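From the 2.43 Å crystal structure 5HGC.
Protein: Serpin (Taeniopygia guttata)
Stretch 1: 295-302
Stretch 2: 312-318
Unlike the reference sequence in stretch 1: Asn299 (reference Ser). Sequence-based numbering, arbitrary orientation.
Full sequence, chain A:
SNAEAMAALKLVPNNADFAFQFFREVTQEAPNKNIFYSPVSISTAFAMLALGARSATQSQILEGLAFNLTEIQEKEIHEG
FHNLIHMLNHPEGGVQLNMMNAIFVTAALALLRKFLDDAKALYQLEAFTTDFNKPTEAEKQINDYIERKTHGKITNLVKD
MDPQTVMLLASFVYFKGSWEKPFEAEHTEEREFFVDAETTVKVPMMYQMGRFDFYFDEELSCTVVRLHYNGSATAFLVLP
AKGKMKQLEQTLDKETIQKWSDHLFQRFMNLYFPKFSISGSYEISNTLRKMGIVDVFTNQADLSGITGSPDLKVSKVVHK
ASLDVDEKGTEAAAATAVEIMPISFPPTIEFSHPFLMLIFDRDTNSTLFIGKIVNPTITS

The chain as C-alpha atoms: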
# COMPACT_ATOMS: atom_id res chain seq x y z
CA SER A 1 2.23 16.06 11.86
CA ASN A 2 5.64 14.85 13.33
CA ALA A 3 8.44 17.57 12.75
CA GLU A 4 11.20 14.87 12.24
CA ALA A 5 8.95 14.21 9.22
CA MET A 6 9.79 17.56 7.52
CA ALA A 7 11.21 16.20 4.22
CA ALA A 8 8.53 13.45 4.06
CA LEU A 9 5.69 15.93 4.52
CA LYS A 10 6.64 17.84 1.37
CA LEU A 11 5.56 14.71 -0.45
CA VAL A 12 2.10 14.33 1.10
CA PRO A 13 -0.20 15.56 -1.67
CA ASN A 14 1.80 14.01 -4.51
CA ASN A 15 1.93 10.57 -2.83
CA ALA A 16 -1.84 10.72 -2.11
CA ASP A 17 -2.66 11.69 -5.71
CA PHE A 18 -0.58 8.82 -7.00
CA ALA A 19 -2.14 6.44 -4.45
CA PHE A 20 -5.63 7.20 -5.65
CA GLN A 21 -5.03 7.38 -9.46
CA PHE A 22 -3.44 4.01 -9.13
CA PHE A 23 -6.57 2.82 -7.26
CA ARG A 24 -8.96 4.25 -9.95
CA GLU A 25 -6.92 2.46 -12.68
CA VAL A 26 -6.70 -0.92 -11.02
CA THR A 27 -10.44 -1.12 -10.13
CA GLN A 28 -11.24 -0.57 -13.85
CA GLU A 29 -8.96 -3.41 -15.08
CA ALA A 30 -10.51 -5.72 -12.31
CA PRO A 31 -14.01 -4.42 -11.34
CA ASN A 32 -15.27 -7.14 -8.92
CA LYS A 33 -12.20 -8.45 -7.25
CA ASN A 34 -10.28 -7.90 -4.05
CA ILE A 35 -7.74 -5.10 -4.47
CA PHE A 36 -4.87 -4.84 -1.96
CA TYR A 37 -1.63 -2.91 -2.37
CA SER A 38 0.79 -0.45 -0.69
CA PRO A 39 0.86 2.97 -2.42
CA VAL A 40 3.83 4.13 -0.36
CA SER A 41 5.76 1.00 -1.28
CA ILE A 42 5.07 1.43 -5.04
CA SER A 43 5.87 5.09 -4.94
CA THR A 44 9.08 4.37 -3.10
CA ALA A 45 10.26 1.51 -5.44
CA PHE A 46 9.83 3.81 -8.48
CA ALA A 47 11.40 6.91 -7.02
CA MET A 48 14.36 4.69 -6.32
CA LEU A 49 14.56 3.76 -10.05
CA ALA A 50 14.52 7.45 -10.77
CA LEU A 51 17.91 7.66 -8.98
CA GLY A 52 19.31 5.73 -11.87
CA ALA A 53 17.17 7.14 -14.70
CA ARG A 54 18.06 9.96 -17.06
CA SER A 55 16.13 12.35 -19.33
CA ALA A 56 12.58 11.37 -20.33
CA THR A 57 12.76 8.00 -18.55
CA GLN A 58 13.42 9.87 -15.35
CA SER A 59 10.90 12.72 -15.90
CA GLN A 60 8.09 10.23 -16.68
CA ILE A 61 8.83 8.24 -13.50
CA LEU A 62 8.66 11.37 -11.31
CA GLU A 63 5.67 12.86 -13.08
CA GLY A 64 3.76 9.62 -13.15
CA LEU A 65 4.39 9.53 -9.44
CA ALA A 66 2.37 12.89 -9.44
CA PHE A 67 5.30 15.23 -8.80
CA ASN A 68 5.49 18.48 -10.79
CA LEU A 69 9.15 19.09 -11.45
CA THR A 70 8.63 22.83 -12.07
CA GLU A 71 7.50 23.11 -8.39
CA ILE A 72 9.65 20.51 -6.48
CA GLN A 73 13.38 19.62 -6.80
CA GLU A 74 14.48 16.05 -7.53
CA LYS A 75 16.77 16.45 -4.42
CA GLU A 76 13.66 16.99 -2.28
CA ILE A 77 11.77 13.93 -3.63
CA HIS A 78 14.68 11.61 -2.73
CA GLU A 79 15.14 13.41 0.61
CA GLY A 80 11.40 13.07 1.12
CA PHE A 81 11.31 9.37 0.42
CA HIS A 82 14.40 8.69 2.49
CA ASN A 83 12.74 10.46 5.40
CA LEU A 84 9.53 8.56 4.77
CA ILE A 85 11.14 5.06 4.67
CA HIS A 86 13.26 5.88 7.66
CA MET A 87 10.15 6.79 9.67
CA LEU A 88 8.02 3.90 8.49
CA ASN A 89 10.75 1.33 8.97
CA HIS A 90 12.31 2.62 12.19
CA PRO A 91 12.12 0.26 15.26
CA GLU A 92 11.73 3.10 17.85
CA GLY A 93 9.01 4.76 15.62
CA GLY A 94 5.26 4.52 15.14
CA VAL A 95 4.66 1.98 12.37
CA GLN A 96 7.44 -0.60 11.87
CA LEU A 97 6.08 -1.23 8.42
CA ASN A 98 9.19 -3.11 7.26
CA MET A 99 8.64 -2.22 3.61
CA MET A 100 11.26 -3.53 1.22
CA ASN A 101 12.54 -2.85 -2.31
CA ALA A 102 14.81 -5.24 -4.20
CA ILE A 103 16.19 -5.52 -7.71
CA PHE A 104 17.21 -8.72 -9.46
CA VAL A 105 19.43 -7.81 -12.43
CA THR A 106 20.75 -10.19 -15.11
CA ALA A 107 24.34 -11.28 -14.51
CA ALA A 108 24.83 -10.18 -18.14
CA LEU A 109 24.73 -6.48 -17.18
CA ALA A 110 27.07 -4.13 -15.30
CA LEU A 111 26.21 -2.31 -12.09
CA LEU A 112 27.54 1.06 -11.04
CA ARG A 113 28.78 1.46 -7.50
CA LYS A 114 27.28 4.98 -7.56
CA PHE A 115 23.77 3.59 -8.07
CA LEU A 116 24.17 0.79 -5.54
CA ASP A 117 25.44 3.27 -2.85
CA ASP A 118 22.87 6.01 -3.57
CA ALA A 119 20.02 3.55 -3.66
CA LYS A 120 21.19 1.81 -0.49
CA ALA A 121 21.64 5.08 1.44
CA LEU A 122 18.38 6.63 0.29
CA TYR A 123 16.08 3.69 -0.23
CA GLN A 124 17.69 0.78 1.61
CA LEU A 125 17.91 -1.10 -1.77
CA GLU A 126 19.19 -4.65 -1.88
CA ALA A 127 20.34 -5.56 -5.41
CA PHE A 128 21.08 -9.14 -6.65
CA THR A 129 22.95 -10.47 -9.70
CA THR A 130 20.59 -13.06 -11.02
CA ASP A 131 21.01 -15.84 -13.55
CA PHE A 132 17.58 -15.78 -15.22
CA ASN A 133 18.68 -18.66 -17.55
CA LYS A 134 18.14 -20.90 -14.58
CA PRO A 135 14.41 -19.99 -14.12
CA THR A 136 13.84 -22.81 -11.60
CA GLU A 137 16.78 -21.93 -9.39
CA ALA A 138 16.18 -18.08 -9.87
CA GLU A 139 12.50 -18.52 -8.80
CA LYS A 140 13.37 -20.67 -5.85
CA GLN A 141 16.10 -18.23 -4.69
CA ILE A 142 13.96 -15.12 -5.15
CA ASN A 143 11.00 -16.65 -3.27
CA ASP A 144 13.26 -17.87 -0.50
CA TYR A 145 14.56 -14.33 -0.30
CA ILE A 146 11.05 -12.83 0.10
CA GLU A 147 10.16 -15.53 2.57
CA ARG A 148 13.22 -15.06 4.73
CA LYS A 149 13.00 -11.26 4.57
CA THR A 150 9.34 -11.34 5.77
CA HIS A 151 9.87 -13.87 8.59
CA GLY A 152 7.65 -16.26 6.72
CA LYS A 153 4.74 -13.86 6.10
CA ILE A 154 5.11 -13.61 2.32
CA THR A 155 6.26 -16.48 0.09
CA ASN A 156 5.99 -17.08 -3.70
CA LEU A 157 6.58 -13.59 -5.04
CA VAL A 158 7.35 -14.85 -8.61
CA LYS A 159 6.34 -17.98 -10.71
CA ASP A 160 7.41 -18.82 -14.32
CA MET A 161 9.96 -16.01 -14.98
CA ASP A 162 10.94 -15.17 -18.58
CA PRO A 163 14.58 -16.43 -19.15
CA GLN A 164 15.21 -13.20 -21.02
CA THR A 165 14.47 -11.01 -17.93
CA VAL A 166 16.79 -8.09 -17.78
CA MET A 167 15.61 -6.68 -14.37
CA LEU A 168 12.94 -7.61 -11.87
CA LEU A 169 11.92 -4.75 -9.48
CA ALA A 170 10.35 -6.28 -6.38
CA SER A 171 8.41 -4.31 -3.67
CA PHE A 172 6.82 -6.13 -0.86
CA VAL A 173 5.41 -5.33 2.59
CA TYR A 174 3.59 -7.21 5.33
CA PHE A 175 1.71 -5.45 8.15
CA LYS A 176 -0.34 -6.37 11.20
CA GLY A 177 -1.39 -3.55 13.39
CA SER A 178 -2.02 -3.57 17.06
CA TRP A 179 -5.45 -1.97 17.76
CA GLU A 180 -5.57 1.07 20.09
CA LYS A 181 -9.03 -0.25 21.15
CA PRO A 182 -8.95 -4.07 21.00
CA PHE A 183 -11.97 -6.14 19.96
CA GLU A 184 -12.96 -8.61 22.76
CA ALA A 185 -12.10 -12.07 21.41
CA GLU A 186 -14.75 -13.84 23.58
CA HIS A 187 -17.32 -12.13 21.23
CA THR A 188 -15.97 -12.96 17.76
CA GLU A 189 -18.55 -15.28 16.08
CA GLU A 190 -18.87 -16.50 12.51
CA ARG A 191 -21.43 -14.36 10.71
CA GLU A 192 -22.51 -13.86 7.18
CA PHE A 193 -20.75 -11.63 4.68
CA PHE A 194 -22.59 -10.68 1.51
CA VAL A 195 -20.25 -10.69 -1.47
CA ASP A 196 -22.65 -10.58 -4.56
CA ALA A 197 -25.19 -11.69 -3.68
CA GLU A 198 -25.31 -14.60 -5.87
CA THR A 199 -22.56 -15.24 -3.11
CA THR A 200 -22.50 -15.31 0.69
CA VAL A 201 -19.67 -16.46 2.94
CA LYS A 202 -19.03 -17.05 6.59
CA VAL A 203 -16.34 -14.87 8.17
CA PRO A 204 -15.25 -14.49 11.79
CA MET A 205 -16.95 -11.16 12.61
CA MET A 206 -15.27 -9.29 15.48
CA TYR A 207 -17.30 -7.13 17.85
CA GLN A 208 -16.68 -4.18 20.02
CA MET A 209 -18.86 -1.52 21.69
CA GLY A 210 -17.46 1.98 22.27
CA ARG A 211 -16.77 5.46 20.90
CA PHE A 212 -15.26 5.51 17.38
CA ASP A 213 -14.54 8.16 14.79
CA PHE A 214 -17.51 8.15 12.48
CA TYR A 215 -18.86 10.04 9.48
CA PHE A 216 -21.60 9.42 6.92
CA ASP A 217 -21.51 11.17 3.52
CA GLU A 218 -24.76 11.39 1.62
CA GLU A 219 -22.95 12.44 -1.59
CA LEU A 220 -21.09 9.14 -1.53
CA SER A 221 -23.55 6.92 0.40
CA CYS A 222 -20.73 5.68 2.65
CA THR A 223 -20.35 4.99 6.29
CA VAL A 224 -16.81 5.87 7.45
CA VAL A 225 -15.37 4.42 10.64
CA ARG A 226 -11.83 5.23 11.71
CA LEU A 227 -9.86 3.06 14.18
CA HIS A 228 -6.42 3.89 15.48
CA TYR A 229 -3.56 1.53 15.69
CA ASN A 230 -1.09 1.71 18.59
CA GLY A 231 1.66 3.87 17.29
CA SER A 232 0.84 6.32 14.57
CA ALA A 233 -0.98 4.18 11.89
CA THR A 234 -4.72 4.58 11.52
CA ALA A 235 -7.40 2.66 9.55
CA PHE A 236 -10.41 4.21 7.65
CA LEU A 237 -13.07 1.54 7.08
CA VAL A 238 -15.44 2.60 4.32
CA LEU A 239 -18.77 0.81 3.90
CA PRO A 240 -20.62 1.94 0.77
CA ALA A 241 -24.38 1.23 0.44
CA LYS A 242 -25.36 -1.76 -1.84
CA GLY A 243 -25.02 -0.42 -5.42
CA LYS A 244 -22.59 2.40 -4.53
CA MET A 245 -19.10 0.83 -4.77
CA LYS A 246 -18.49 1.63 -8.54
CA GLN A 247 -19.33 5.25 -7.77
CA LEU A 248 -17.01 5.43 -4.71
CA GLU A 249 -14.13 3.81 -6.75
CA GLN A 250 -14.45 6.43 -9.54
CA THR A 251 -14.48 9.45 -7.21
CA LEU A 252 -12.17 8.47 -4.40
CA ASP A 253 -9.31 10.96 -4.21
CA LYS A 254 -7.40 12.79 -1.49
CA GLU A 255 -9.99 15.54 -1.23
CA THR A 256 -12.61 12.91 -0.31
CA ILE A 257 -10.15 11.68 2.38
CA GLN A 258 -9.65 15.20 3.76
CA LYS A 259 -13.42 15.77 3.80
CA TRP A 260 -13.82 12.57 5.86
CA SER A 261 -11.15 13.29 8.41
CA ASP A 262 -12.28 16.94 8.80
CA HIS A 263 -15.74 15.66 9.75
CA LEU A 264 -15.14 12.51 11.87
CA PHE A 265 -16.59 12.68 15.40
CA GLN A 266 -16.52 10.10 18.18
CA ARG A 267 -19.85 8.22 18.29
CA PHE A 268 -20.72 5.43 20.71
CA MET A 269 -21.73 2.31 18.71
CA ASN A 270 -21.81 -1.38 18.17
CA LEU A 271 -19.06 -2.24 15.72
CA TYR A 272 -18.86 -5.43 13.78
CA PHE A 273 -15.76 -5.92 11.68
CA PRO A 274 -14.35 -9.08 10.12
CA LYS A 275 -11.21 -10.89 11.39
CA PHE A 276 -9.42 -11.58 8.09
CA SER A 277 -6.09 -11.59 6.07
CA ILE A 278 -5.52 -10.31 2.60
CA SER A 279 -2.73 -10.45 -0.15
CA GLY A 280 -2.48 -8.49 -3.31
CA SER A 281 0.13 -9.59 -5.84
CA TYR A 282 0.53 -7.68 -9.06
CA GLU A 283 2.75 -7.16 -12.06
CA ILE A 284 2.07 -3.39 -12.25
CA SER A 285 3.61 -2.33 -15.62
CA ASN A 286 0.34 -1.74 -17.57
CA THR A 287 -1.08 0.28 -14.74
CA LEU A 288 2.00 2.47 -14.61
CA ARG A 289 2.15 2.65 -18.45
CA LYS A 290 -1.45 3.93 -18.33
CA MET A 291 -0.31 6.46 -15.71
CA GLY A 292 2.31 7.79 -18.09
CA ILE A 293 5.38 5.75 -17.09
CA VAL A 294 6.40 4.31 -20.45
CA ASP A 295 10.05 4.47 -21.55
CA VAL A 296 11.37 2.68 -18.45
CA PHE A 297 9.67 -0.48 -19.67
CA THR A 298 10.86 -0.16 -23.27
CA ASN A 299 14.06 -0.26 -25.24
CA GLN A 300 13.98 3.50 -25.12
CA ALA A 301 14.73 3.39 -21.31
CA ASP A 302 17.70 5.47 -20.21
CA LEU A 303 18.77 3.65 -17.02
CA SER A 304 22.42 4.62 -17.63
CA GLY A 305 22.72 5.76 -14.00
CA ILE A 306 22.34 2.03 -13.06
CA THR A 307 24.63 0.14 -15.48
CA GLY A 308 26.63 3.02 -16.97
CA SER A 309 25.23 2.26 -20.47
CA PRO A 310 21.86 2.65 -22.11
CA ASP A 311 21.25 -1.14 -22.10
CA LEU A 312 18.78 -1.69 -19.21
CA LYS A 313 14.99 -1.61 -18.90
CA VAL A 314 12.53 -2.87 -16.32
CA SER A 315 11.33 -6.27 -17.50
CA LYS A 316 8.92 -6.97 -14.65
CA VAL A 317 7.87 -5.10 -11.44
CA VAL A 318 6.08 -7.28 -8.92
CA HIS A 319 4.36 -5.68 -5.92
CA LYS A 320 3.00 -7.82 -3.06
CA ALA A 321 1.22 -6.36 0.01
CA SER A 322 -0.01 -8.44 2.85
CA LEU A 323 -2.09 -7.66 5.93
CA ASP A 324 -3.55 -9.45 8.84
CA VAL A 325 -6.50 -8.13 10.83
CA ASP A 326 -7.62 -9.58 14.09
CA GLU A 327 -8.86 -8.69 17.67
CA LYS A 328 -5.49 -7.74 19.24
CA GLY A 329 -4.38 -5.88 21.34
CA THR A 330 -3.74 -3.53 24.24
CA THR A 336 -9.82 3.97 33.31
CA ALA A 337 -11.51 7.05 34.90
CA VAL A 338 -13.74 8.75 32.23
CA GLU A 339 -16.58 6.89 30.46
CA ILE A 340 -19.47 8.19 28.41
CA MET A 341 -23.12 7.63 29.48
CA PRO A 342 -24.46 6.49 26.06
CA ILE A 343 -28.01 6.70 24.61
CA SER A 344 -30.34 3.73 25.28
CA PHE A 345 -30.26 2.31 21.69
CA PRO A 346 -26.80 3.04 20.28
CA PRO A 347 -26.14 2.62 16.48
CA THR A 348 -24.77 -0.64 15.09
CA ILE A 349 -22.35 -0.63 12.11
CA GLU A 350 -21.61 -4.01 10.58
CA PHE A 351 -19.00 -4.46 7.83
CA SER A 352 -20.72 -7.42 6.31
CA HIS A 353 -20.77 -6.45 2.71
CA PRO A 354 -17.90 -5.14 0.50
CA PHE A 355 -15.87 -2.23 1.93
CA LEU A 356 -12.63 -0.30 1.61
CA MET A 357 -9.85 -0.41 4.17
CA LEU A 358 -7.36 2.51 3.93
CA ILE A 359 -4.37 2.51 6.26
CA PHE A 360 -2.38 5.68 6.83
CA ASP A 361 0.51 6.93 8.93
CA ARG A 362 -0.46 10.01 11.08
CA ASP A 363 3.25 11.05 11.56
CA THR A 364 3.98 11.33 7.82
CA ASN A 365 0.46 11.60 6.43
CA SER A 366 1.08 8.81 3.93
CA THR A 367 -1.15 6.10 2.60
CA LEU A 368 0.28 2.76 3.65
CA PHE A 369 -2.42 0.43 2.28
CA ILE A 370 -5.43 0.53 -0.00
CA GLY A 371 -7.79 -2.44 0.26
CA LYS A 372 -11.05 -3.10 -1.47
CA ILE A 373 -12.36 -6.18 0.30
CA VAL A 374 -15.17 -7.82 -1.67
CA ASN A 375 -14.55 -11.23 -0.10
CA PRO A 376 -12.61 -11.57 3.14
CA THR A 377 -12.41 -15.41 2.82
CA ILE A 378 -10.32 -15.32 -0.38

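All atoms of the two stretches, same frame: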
# COMPACT_ATOMS: atom_id res chain seq x y z
N ASP A 295 8.71 4.73 -21.00
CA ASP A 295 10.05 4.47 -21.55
C ASP A 295 10.86 3.51 -20.71
O ASP A 295 11.66 2.77 -21.26
CB ASP A 295 10.86 5.76 -21.63
CG ASP A 295 10.25 6.80 -22.57
OD1 ASP A 295 9.18 6.53 -23.22
OD2 ASP A 295 10.86 7.91 -22.65
N VAL A 296 10.66 3.54 -19.39
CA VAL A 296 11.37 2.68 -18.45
C VAL A 296 11.14 1.20 -18.75
O VAL A 296 11.98 0.34 -18.45
CB VAL A 296 11.03 3.02 -16.97
CG1 VAL A 296 9.70 2.44 -16.53
CG2 VAL A 296 12.16 2.55 -16.05
N PHE A 297 9.99 0.91 -19.34
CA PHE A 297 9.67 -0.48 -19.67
C PHE A 297 10.14 -0.90 -21.09
O PHE A 297 10.13 -2.08 -21.43
CB PHE A 297 8.19 -0.73 -19.44
CG PHE A 297 7.75 -0.45 -18.03
CD1 PHE A 297 8.14 -1.29 -16.98
CD2 PHE A 297 6.92 0.64 -17.75
CE1 PHE A 297 7.70 -1.04 -15.70
CE2 PHE A 297 6.47 0.89 -16.46
CZ PHE A 297 6.86 0.04 -15.44
N THR A 298 10.59 0.07 -21.87
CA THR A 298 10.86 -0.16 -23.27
C THR A 298 12.35 -0.06 -23.56
O THR A 298 13.17 0.31 -22.69
CB THR A 298 10.07 0.84 -24.17
OG1 THR A 298 10.58 2.17 -24.03
CG2 THR A 298 8.57 0.86 -23.85
N ASN A 299 12.69 -0.36 -24.80
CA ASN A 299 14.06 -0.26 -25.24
C ASN A 299 14.48 1.18 -25.41
O ASN A 299 15.61 1.47 -25.78
CB ASN A 299 14.30 -1.11 -26.50
CG ASN A 299 14.59 -2.57 -26.16
OD1 ASN A 299 14.75 -2.95 -25.00
ND2 ASN A 299 14.67 -3.40 -27.20
N GLN A 300 13.60 2.10 -25.06
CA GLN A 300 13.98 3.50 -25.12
C GLN A 300 14.36 3.98 -23.72
O GLN A 300 14.69 5.16 -23.56
CB GLN A 300 12.89 4.37 -25.78
CG GLN A 300 12.66 4.11 -27.28
CD GLN A 300 11.76 2.87 -27.54
OE1 GLN A 300 10.58 2.86 -27.17
NE2 GLN A 300 12.33 1.82 -28.18
N ALA A 301 14.30 3.08 -22.71
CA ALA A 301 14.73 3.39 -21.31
C ALA A 301 16.12 3.94 -21.27
O ALA A 301 16.98 3.39 -21.94
CB ALA A 301 14.66 2.16 -20.44
N ASP A 302 16.35 5.04 -20.56
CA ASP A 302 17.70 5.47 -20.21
C ASP A 302 17.88 5.22 -18.70
O ASP A 302 17.59 6.10 -17.83
CB ASP A 302 17.93 6.93 -20.56
CG ASP A 302 19.35 7.36 -20.31
OD1 ASP A 302 20.15 6.53 -19.80
OD2 ASP A 302 19.69 8.53 -20.66
N LEU A 312 19.64 -1.06 -20.24
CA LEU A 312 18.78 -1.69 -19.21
C LEU A 312 17.36 -1.19 -19.34
O LEU A 312 17.13 -0.08 -19.81
CB LEU A 312 19.35 -1.43 -17.80
CG LEU A 312 18.53 -1.86 -16.58
CD1 LEU A 312 18.52 -3.37 -16.31
CD2 LEU A 312 19.02 -1.17 -15.36
N LYS A 313 16.40 -2.01 -18.95
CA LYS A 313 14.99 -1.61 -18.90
C LYS A 313 14.34 -2.49 -17.84
O LYS A 313 14.90 -3.53 -17.45
CB LYS A 313 14.29 -1.82 -20.26
CG LYS A 313 14.04 -3.31 -20.57
CD LYS A 313 13.40 -3.48 -21.93
CE LYS A 313 13.45 -4.96 -22.32
NZ LYS A 313 13.43 -5.12 -23.81
N VAL A 314 13.16 -2.10 -17.38
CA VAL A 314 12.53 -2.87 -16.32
C VAL A 314 11.72 -3.91 -17.02
O VAL A 314 10.81 -3.56 -17.73
CB VAL A 314 11.68 -1.97 -15.39
CG1 VAL A 314 11.03 -2.78 -14.28
CG2 VAL A 314 12.58 -0.89 -14.81
N SER A 315 12.06 -5.18 -16.84
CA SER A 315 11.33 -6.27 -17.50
C SER A 315 9.99 -6.53 -16.79
O SER A 315 8.98 -6.72 -17.43
CB SER A 315 12.16 -7.57 -17.56
OG SER A 315 13.34 -7.42 -18.31
N LYS A 316 10.01 -6.51 -15.47
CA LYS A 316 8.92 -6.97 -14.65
C LYS A 316 9.08 -6.20 -13.32
O LYS A 316 10.22 -6.06 -12.83
CB LYS A 316 9.07 -8.46 -14.45
CG LYS A 316 7.85 -9.26 -14.85
CD LYS A 316 7.67 -10.53 -13.98
CE LYS A 316 6.40 -11.32 -14.34
NZ LYS A 316 5.99 -12.34 -13.35
N VAL A 317 7.98 -5.63 -12.81
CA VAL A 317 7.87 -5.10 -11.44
C VAL A 317 6.73 -5.79 -10.78
O VAL A 317 5.59 -5.66 -11.22
CB VAL A 317 7.77 -3.57 -11.34
CG1 VAL A 317 6.88 -2.97 -12.42
CG2 VAL A 317 7.35 -3.11 -9.93
N VAL A 318 7.05 -6.59 -9.77
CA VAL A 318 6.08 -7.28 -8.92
C VAL A 318 5.94 -6.55 -7.60
O VAL A 318 6.95 -6.26 -6.96
CB VAL A 318 6.46 -8.74 -8.66
CG1 VAL A 318 5.31 -9.44 -7.94
CG2 VAL A 318 6.66 -9.41 -10.01
O HOH W 1 19.01 1.82 -20.49

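Stretch 1 opens with a 3-10 segment, residues 295-297, and Asp295 contributes to it without reaching stretch 2: its backbone O accepts from Thr298 N at 3.0 Å. The first direct contact is made by Val296. Its O accepts a hydrogen bond from Val314 N at 2.9 Å, and the N-H...O angle of 175° makes this nearly linear. It is the only direct backbone-to-backbone hydrogen bond between the stretches. The two valines also meet through their side chains, with Val296 CG2 3.7 Å from Val314 CG2.

Phe297 has its CA 5.0 Å from the CA of Val314, the register point of the contact. Its CA-to-CB bond points away from stretch 2, yet the end of the side chain, with chi1 at -58° (m), comes nearer to it. Phe297 CD1 lies 3.9 Å from Val314 CB, and Phe297 CE1 lies 3.9 Å from Val317 CG1. Val314 O, 3.6 Å from Phe297 CD1, and Val317 CG1 both sit at the ring edge, near its plane.

A type I turn runs from Thr298 to Ala301, closed by Ala301 N donating to Thr298 O at 3.0 Å. Thr298 OG1 accepts from Gln300 N at 3.2 Å (156°), a further tie within the turn. The same Thr298 O packs 3.4 Å from Lys313 CB.

Asn299, which differs from the reference Ser, starts away from stretch 2, but its amide end approaches: Asn299 OD1 accepts from Lys313 NZ at 2.8 Å. Lys313 has chi1 at 73° (p) and chi2 to chi4 all t, so an extended chain carries its amine to this exposed partner, passing Phe297 O at 3.6 Å from Lys313 CD.

Ala301 points toward stretch 2, placing Ala301 CB 3.4 Å from Leu312 O. Water 1 bridges the backbones, donating to Ala301 O at 2.9 Å and accepting from Leu312 N at 3.0 Å. Asp302 points away, ending the contact.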